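Local coordinates for dicer Related Helicase (Caenorhabditis elegans, PDB 6M6Q), which probably hydrolyses ATP as an RNA-binding helicase of the RIG-I-like receptor subfamily linked to RNA interference, this chain being its N-terminal domain, at residues P26-F29 against R30-K33; Y184-L187 against D188-A191; T267-L270 against A271-G274. All coordinates share one frame; numbering follows the deposited sequence.

Contact 1 (P26-F29 against R30-K33)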
ATOM      1  N   PRO B  26       5.564  -8.562 -13.204  1.00 59.65           N
ATOM      2  CA  PRO B  26       4.863  -8.843 -11.945  1.00 59.06           C
ATOM      3  C   PRO B  26       3.582  -8.009 -11.742  1.00 50.04           C
ATOM      4  O   PRO B  26       2.574  -8.582 -11.437  1.00 48.31           O
ATOM      5  CB  PRO B  26       5.911  -8.483 -10.877  1.00 64.69           C
ATOM      6  CG  PRO B  26       7.216  -8.813 -11.549  1.00 67.86           C
ATOM      7  CD  PRO B  26       7.009  -8.396 -12.995  1.00 66.25           C
ATOM      8  N   ALA B  27       3.665  -6.694 -11.959  1.00 45.32           N
ATOM      9  CA  ALA B  27       2.568  -5.716 -11.754  1.00 47.59           C
ATOM     10  C   ALA B  27       1.459  -5.962 -12.771  1.00 48.67           C
ATOM     11  O   ALA B  27       0.276  -5.834 -12.410  1.00 60.95           O
ATOM     12  CB  ALA B  27       3.089  -4.303 -11.865  1.00 46.09           C
ATOM     13  N   TYR B  28       1.823  -6.230 -14.012  1.00 49.95           N
ATOM     14  CA  TYR B  28       0.859  -6.477 -15.091  1.00 50.74           C
ATOM     15  C   TYR B  28       0.093  -7.765 -14.768  1.00 52.82           C
ATOM     16  O   TYR B  28      -1.150  -7.736 -14.785  1.00 57.93           O
ATOM     17  CB  TYR B  28       1.545  -6.497 -16.456  1.00 52.18           C
ATOM     18  CG  TYR B  28       0.555  -6.547 -17.595  1.00 52.97           C
ATOM     19  CD1 TYR B  28       0.240  -7.744 -18.224  1.00 49.62           C
ATOM     20  CD2 TYR B  28      -0.161  -5.420 -17.956  1.00 49.64           C
ATOM     21  CE1 TYR B  28      -0.731  -7.806 -19.203  1.00 49.66           C
ATOM     22  CE2 TYR B  28      -1.121  -5.466 -18.951  1.00 51.20           C
ATOM     23  CZ  TYR B  28      -1.411  -6.664 -19.571  1.00 47.94           C
ATOM     24  OH  TYR B  28      -2.344  -6.701 -20.570  1.00 55.21           O
ATOM     25  N   PHE B  29       0.798  -8.824 -14.377  1.00 53.62           N
ATOM     26  CA  PHE B  29       0.186 -10.126 -13.994  1.00 53.75           C
ATOM     27  C   PHE B  29      -0.813  -9.916 -12.844  1.00 58.19           C
ATOM     28  O   PHE B  29      -1.851 -10.580 -12.848  1.00 61.66           O
ATOM     29  CB  PHE B  29       1.251 -11.145 -13.600  1.00 52.79           C
ATOM     30  CG  PHE B  29       0.692 -12.489 -13.210  1.00 54.08           C
ATOM     31  CD1 PHE B  29       0.407 -13.444 -14.166  1.00 49.21           C
ATOM     32  CD2 PHE B  29       0.415 -12.785 -11.882  1.00 60.43           C
ATOM     33  CE1 PHE B  29      -0.129 -14.672 -13.807  1.00 52.70           C
ATOM     34  CE2 PHE B  29      -0.119 -14.015 -11.527  1.00 58.77           C
ATOM     35  CZ  PHE B  29      -0.376 -14.962 -12.488  1.00 52.42           C
ATOM     36  N   ARG B  30      -0.503  -9.010 -11.905  1.00 55.45           N
ATOM     37  CA  ARG B  30      -1.309  -8.746 -10.673  1.00 51.83           C
ATOM     38  C   ARG B  30      -2.594  -7.977 -11.000  1.00 52.71           C
ATOM     39  O   ARG B  30      -3.419  -7.875 -10.108  1.00 56.01           O
ATOM     40  CB  ARG B  30      -0.477  -8.002  -9.622  1.00 48.64           C
ATOM     41  CG  ARG B  30       0.549  -8.894  -8.939  1.00 48.55           C
ATOM     42  CD  ARG B  30       1.143  -8.285  -7.706  1.00 52.04           C
ATOM     43  NE  ARG B  30       1.910  -7.074  -7.962  1.00 55.62           N
ATOM     44  CZ  ARG B  30       3.250  -7.014  -8.059  1.00 54.04           C
ATOM     45  NH1 ARG B  30       3.984  -8.114  -7.976  1.00 51.41           N
ATOM     46  NH2 ARG B  30       3.844  -5.844  -8.234  1.00 49.05           N
ATOM     47  N   LEU B  31      -2.806  -7.553 -12.254  1.00 56.79           N
ATOM     48  CA  LEU B  31      -4.132  -7.038 -12.724  1.00 50.07           C
ATOM     49  C   LEU B  31      -5.102  -8.224 -12.906  1.00 47.26           C
ATOM     50  O   LEU B  31      -6.336  -7.978 -12.914  1.00 48.74           O
ATOM     51  CB  LEU B  31      -3.962  -6.220 -14.013  1.00 48.79           C
ATOM     52  CG  LEU B  31      -3.115  -4.944 -13.881  1.00 51.07           C
ATOM     53  CD1 LEU B  31      -2.646  -4.441 -15.236  1.00 53.03           C
ATOM     54  CD2 LEU B  31      -3.879  -3.851 -13.172  1.00 50.03           C
ATOM     55  N   LEU B  32      -4.582  -9.465 -12.898  1.00 49.57           N
ATOM     56  CA  LEU B  32      -5.385 -10.736 -12.932  1.00 54.05           C
ATOM     57  C   LEU B  32      -5.456 -11.388 -11.539  1.00 51.50           C
ATOM     58  O   LEU B  32      -5.840 -12.565 -11.470  1.00 54.67           O
ATOM     59  CB  LEU B  32      -4.747 -11.739 -13.912  1.00 53.88           C
ATOM     60  CG  LEU B  32      -4.922 -11.460 -15.397  1.00 53.80           C
ATOM     61  CD1 LEU B  32      -3.939 -12.292 -16.203  1.00 52.55           C
ATOM     62  CD2 LEU B  32      -6.341 -11.749 -15.831  1.00 60.29           C
ATOM     63  N   LYS B  33      -5.054 -10.695 -10.478  1.00 53.32           N
ATOM     64  CA  LYS B  33      -4.958 -11.288  -9.117  1.00 50.20           C
ATOM     65  C   LYS B  33      -6.333 -11.820  -8.658  1.00 47.52           C
ATOM     66  O   LYS B  33      -6.339 -12.814  -7.944  1.00 50.89           O
ATOM     67  CB  LYS B  33      -4.362 -10.281  -8.131  1.00 47.75           C
ATOM     68  CG  LYS B  33      -5.265  -9.139  -7.683  1.00 49.34           C
ATOM     69  CD  LYS B  33      -4.626  -8.339  -6.560  1.00 47.79           C
ATOM     70  CE  LYS B  33      -5.620  -7.697  -5.642  1.00 47.53           C
ATOM     71  NZ  LYS B  33      -5.002  -6.579  -4.899  1.00 58.52           N
TER

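Contact 2 (Y184-L187 against D188-A191)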
ATOM      1  N   TYR B 184       5.819  -3.620  -4.889  1.00 64.51           N
ATOM      2  CA  TYR B 184       4.714  -2.683  -5.200  1.00 66.06           C
ATOM      3  C   TYR B 184       5.182  -1.709  -6.289  1.00 71.28           C
ATOM      4  O   TYR B 184       6.261  -1.105  -6.138  1.00 86.01           O
ATOM      5  CB  TYR B 184       4.237  -1.960  -3.929  1.00 67.20           C
ATOM      6  CG  TYR B 184       3.099  -2.649  -3.216  1.00 76.59           C
ATOM      7  CD1 TYR B 184       1.785  -2.471  -3.628  1.00 82.29           C
ATOM      8  CD2 TYR B 184       3.334  -3.519  -2.161  1.00 85.79           C
ATOM      9  CE1 TYR B 184       0.739  -3.141  -3.016  1.00 91.46           C
ATOM     10  CE2 TYR B 184       2.297  -4.191  -1.531  1.00 93.57           C
ATOM     11  CZ  TYR B 184       0.992  -3.995  -1.954  1.00101.05           C
ATOM     12  OH  TYR B 184      -0.034  -4.666  -1.350  1.00 99.46           O
ATOM     13  N   GLN B 185       4.372  -1.533  -7.336  1.00 69.61           N
ATOM     14  CA  GLN B 185       4.629  -0.550  -8.418  1.00 69.23           C
ATOM     15  C   GLN B 185       3.475   0.442  -8.492  1.00 68.46           C
ATOM     16  O   GLN B 185       2.384   0.131  -7.973  1.00 72.84           O
ATOM     17  CB  GLN B 185       4.831  -1.260  -9.756  1.00 66.01           C
ATOM     18  CG  GLN B 185       5.976  -2.268  -9.753  1.00 63.95           C
ATOM     19  CD  GLN B 185       7.322  -1.619  -9.541  1.00 64.04           C
ATOM     20  OE1 GLN B 185       7.569  -0.485  -9.955  1.00 61.31           O
ATOM     21  NE2 GLN B 185       8.202  -2.335  -8.874  1.00 61.29           N
ATOM     22  N   LYS B 186       3.713   1.589  -9.122  1.00 69.47           N
ATOM     23  CA  LYS B 186       2.687   2.630  -9.361  1.00 69.46           C
ATOM     24  C   LYS B 186       1.396   1.957  -9.858  1.00 60.61           C
ATOM     25  O   LYS B 186       0.345   2.230  -9.304  1.00 62.53           O
ATOM     26  CB  LYS B 186       3.220   3.666 -10.350  1.00 77.54           C
ATOM     27  CG  LYS B 186       3.161   5.094  -9.848  1.00 87.93           C
ATOM     28  CD  LYS B 186       3.300   6.127 -10.931  1.00 95.03           C
ATOM     29  CE  LYS B 186       4.735   6.463 -11.255  1.00102.30           C
ATOM     30  NZ  LYS B 186       4.830   7.287 -12.483  1.00106.76           N
ATOM     31  N   LEU B 187       1.513   1.064 -10.833  1.00 56.22           N
ATOM     32  CA  LEU B 187       0.387   0.308 -11.443  1.00 57.19           C
ATOM     33  C   LEU B 187      -0.513  -0.299 -10.347  1.00 62.16           C
ATOM     34  O   LEU B 187      -1.764  -0.148 -10.447  1.00 62.12           O
ATOM     35  CB  LEU B 187       0.960  -0.788 -12.351  1.00 49.45           C
ATOM     36  CG  LEU B 187      -0.070  -1.587 -13.135  1.00 51.03           C
ATOM     37  CD1 LEU B 187      -1.072  -0.662 -13.821  1.00 50.19           C
ATOM     38  CD2 LEU B 187       0.611  -2.502 -14.146  1.00 52.89           C
ATOM     39  N   ASP B 188       0.080  -0.996  -9.377  1.00 57.32           N
ATOM     40  CA  ASP B 188      -0.665  -1.682  -8.296  1.00 56.19           C
ATOM     41  C   ASP B 188      -1.466  -0.627  -7.498  1.00 58.56           C
ATOM     42  O   ASP B 188      -2.615  -0.931  -7.112  1.00 61.42           O
ATOM     43  CB  ASP B 188       0.266  -2.504  -7.394  1.00 54.05           C
ATOM     44  CG  ASP B 188       1.125  -3.548  -8.102  1.00 54.73           C
ATOM     45  OD1 ASP B 188       2.382  -3.328  -8.182  1.00 51.76           O
ATOM     46  OD2 ASP B 188       0.569  -4.604  -8.494  1.00 46.52           O
ATOM     47  N   ARG B 189      -0.905   0.571  -7.290  1.00 54.15           N
ATOM     48  CA  ARG B 189      -1.549   1.655  -6.494  1.00 61.10           C
ATOM     49  C   ARG B 189      -2.703   2.283  -7.284  1.00 63.87           C
ATOM     50  O   ARG B 189      -3.775   2.485  -6.690  1.00 77.00           O
ATOM     51  CB  ARG B 189      -0.538   2.730  -6.093  1.00 65.45           C
ATOM     52  CG  ARG B 189       0.470   2.259  -5.054  1.00 75.35           C
ATOM     53  CD  ARG B 189       1.525   3.300  -4.719  1.00 77.62           C
ATOM     54  NE  ARG B 189       2.794   2.666  -4.398  1.00 76.46           N
ATOM     55  CZ  ARG B 189       3.895   2.745  -5.132  1.00 78.92           C
ATOM     56  NH1 ARG B 189       4.982   2.096  -4.753  1.00 81.34           N
ATOM     57  NH2 ARG B 189       3.913   3.464  -6.243  1.00 78.28           N
ATOM     58  N   VAL B 190      -2.484   2.625  -8.546  1.00 62.32           N
ATOM     59  CA  VAL B 190      -3.479   3.390  -9.348  1.00 66.76           C
ATOM     60  C   VAL B 190      -4.681   2.478  -9.634  1.00 63.23           C
ATOM     61  O   VAL B 190      -5.800   2.883  -9.306  1.00 63.82           O
ATOM     62  CB  VAL B 190      -2.869   3.975 -10.638  1.00 71.88           C
ATOM     63  CG1 VAL B 190      -3.848   4.905 -11.342  1.00 74.10           C
ATOM     64  CG2 VAL B 190      -1.573   4.712 -10.361  1.00 71.65           C
ATOM     65  N   ALA B 191      -4.435   1.272 -10.159  1.00 60.40           N
ATOM     66  CA  ALA B 191      -5.457   0.255 -10.511  1.00 56.65           C
ATOM     67  C   ALA B 191      -6.286  -0.119  -9.276  1.00 58.41           C
ATOM     68  O   ALA B 191      -7.499  -0.323  -9.410  1.00 64.04           O
ATOM     69  CB  ALA B 191      -4.775  -0.957 -11.084  1.00 57.40           C
TER

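Contact 3 (T267-L270 against A271-G274)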
ATOM      1  N   THR B 267      -9.333  -5.171 -15.021  1.00 56.82           N
ATOM      2  CA  THR B 267      -9.426  -5.726 -16.388  1.00 54.65           C
ATOM      3  C   THR B 267      -9.382  -4.584 -17.401  1.00 51.51           C
ATOM      4  O   THR B 267      -8.850  -4.817 -18.487  1.00 59.65           O
ATOM      5  CB  THR B 267     -10.651  -6.628 -16.529  1.00 61.76           C
ATOM      6  OG1 THR B 267     -10.490  -7.673 -15.573  1.00 63.51           O
ATOM      7  CG2 THR B 267     -10.801  -7.235 -17.903  1.00 63.76           C
ATOM      8  N   MET B 268      -9.796  -3.374 -17.013  1.00 50.96           N
ATOM      9  CA  MET B 268      -9.686  -2.155 -17.871  1.00 57.21           C
ATOM     10  C   MET B 268      -8.209  -1.792 -18.081  1.00 57.62           C
ATOM     11  O   MET B 268      -7.823  -1.564 -19.236  1.00 59.79           O
ATOM     12  CB  MET B 268     -10.402  -0.947 -17.269  1.00 56.62           C
ATOM     13  CG  MET B 268     -11.880  -0.988 -17.424  1.00 61.87           C
ATOM     14  SD  MET B 268     -12.614   0.491 -16.730  1.00 81.01           S
ATOM     15  CE  MET B 268     -12.646   1.556 -18.162  1.00 78.57           C
ATOM     16  N   PHE B 269      -7.414  -1.726 -17.016  1.00 62.19           N
ATOM     17  CA  PHE B 269      -5.960  -1.416 -17.079  1.00 58.18           C
ATOM     18  C   PHE B 269      -5.221  -2.547 -17.802  1.00 53.22           C
ATOM     19  O   PHE B 269      -4.284  -2.244 -18.531  1.00 54.89           O
ATOM     20  CB  PHE B 269      -5.399  -1.170 -15.678  1.00 57.48           C
ATOM     21  CG  PHE B 269      -5.779   0.173 -15.118  1.00 48.93           C
ATOM     22  CD1 PHE B 269      -6.978   0.340 -14.444  1.00 50.64           C
ATOM     23  CD2 PHE B 269      -4.975   1.284 -15.329  1.00 43.24           C
ATOM     24  CE1 PHE B 269      -7.349   1.581 -13.954  1.00 52.14           C
ATOM     25  CE2 PHE B 269      -5.353   2.527 -14.854  1.00 47.71           C
ATOM     26  CZ  PHE B 269      -6.535   2.674 -14.158  1.00 53.10           C
ATOM     27  N   LEU B 270      -5.686  -3.791 -17.642  1.00 49.18           N
ATOM     28  CA  LEU B 270      -5.145  -4.981 -18.345  1.00 47.27           C
ATOM     29  C   LEU B 270      -5.342  -4.795 -19.845  1.00 50.54           C
ATOM     30  O   LEU B 270      -4.394  -5.013 -20.580  1.00 54.01           O
ATOM     31  CB  LEU B 270      -5.854  -6.245 -17.839  1.00 45.25           C
ATOM     32  CG  LEU B 270      -5.254  -7.591 -18.255  1.00 46.03           C
ATOM     33  CD1 LEU B 270      -4.003  -7.885 -17.470  1.00 55.80           C
ATOM     34  CD2 LEU B 270      -6.238  -8.727 -18.051  1.00 44.00           C
ATOM     35  N   ALA B 271      -6.523  -4.347 -20.259  1.00 55.22           N
ATOM     36  CA  ALA B 271      -6.976  -4.303 -21.670  1.00 50.98           C
ATOM     37  C   ALA B 271      -6.235  -3.206 -22.441  1.00 50.05           C
ATOM     38  O   ALA B 271      -6.233  -3.282 -23.656  1.00 50.36           O
ATOM     39  CB  ALA B 271      -8.464  -4.078 -21.718  1.00 53.12           C
ATOM     40  N   ILE B 272      -5.658  -2.214 -21.740  1.00 54.29           N
ATOM     41  CA  ILE B 272      -5.001  -0.982 -22.309  1.00 56.41           C
ATOM     42  C   ILE B 272      -3.989  -1.358 -23.400  1.00 59.50           C
ATOM     43  O   ILE B 272      -3.830  -0.572 -24.337  1.00 64.07           O
ATOM     44  CB  ILE B 272      -4.332  -0.176 -21.174  1.00 61.66           C
ATOM     45  CG1 ILE B 272      -5.365   0.664 -20.428  1.00 64.26           C
ATOM     46  CG2 ILE B 272      -3.160   0.669 -21.682  1.00 61.82           C
ATOM     47  CD1 ILE B 272      -4.811   1.404 -19.238  1.00 68.33           C
ATOM     48  N   ILE B 273      -3.312  -2.498 -23.259  1.00 65.27           N
ATOM     49  CA  ILE B 273      -2.199  -2.935 -24.147  1.00 67.68           C
ATOM     50  C   ILE B 273      -2.734  -3.147 -25.575  1.00 69.34           C
ATOM     51  O   ILE B 273      -1.930  -3.082 -26.513  1.00 83.04           O
ATOM     52  CB  ILE B 273      -1.496  -4.190 -23.573  1.00 72.97           C
ATOM     53  CG1 ILE B 273      -0.074  -4.335 -24.124  1.00 75.60           C
ATOM     54  CG2 ILE B 273      -2.328  -5.450 -23.799  1.00 76.57           C
ATOM     55  CD1 ILE B 273       0.849  -3.196 -23.734  1.00 73.16           C
ATOM     56  N   GLY B 274      -4.046  -3.321 -25.740  1.00 71.46           N
ATOM     57  CA  GLY B 274      -4.677  -3.628 -27.043  1.00 69.43           C
ATOM     58  C   GLY B 274      -4.877  -2.383 -27.892  1.00 61.41           C
ATOM     59  O   GLY B 274      -5.040  -2.527 -29.134  1.00 60.62           O
TER

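Contact 1 (P26-F29 against R30-K33)
P26 and R30 meet where the short helix 25-29 runs out into a 3-10 turn at R30-L31, with L32 then taking the N-cap position of helix 33-42. The backbone records the change. R30 N reaches four residues back to P26 O at 3.1 Å and adds a weak bond to A27 O. The next two amides reach back only three: L31 N to Y28 O at 3.0 Å and L32 N to F29 O, likewise 3.0 Å.

R30 folds back over the turn it has just left. Its CG stands beside the backbone N (chi1 -74°) and the chain bends at chi3 (-64°), which lays the guanidinium over the P26-A27 peptide. P26 O sits 3.6 Å above one face of the group, toward the rim, and A27 N lies over the same face. R30 NH1 packs against P26 CB at 3.5 Å, while NH2 rests 3.7 Å from A27 CA. The polar grip comes from farther along the chain: NE forms a salt bridge to D188, NH1 bonds L128 O, and F129 adds a cation-pi contact.

On another flank, Y28 CD2 touches L31 CD1 at 3.8 Å, the two side chains crossing at about a right angle. The Y28 hydroxyl is hydrogen-bonded to L270 O, and W154 meets the Y28 ring edge-to-face. A buried arginine thus has its charge answered by D188 and by the carbonyl of L128, a setting that probably keeps it protonated.

Contact 2 (Y184-L187 against D188-A191)
Q185 and D188 form one half of a capping box at the start of helix 186-193. Q185 is the N-cap, and its backbone N donates to D188 OD1 at 2.8 Å with an N-H...O angle of 155°, using the anti lone pair of that oxygen. D188 can reach back this way because its CG lies beside its own backbone N (chi1 -56°), which turns the carboxylate toward the helix start. Its other oxygen is taken by R30, so both are engaged.

Among the backbone bonds, those at the cap are weak and those of the next turn are good. Q185 O receives only weak bonds, from D188 N and R189 N, and the bond from R189 N to K186 O is weak too. V190 N then bonds K186 O at 3.0 Å, and A191 N bonds L187 O at the same 3.0 Å.

Packing fills in around these bonds. The R189 side chain bends back at chi3, setting its guanidinium over the cap, with Q185 C 3.7 Å above one face and toward its rim. R189 NH2 comes within 4.0 Å of K186 CG, the aliphatic part of the lysine running past it. The polar partner of R189 is E176, in a salt bridge through NH1. Y184 CD1 approaches D188 CB at 4.1 Å with ring and carboxylate planes 77° apart, and F129 stacks on the same ring. L187 packs on A27 and L31.

A carboxylate within the first turn would interact favourably with the helix dipole. Together with R30, the amino end of the helix should therefore favour the ionised form of D188, as an acceptor for the Q185 amide.

Contact 3 (T267-L270 against A271-G274)
A271 N is gripped by two carbonyls at the end of helix 262-271: T267 O at 3.0 Å, with an N-H...O angle of 136°, and M268 O in a weak bond at 3.2 Å. The split marks the passage from alpha-helix to the 3-10 segment 272-274. I272 N also divides its proton, weakly, between M268 O and F269 O. By G274 the three-residue spacing has taken over, and G274 N bonds A271 O at 3.0 Å.

Side chains leave this helix end in several directions, and all are buried. F269 and I272 lie side by side and point the same way. The first torsions set F269 CG and I272 CG1 beside the backbone N (F269 chi1 -75°, I272 chi1 -80°), which carries the isoleucine along the flank of the phenylalanine. I272 CD1 reaches F269 CD2 at 3.9 Å and also rests 3.7 Å from F269 CA, so the methyl touches both a ring carbon and the backbone CA of F269. Helix 288-295 brings F293 to both residues, while F167 and F171 of helix 162-171 add to the apolar surroundings of I272.

A271 packs otherwise: its CB sits 3.3 Å from T267 O and touches L216 and E219 of helix 210-221. T267 OG1 is hydrogen-bonded to H263 O, one turn earlier, which satisfies a buried polar group within the helix. I273 has its CG2 branch between the backbone N and the carbonyl carbon, and that methyl lies 3.8 Å from L270 O.

In the fold
The three contacts come in series along the chain, 26-33, then 184-191, then 267-274, yet their centres lie only 10 to 14 Å apart within this helical, strand-free N-terminal domain. Contact 1 touches both of the others. The arginine-aspartate salt bridge ties it to contact 2, and L31 CD2 packs on A191 CB. L31 and L32 also pack on L270 of contact 3. Contacts 2 and 3 meet more lightly, A191 against F269. The end of helix 25-29 is thereby joined to the start of helix 186-193 and the end of helix 262-271, so sequence-distant parts of the domain come together near its middle.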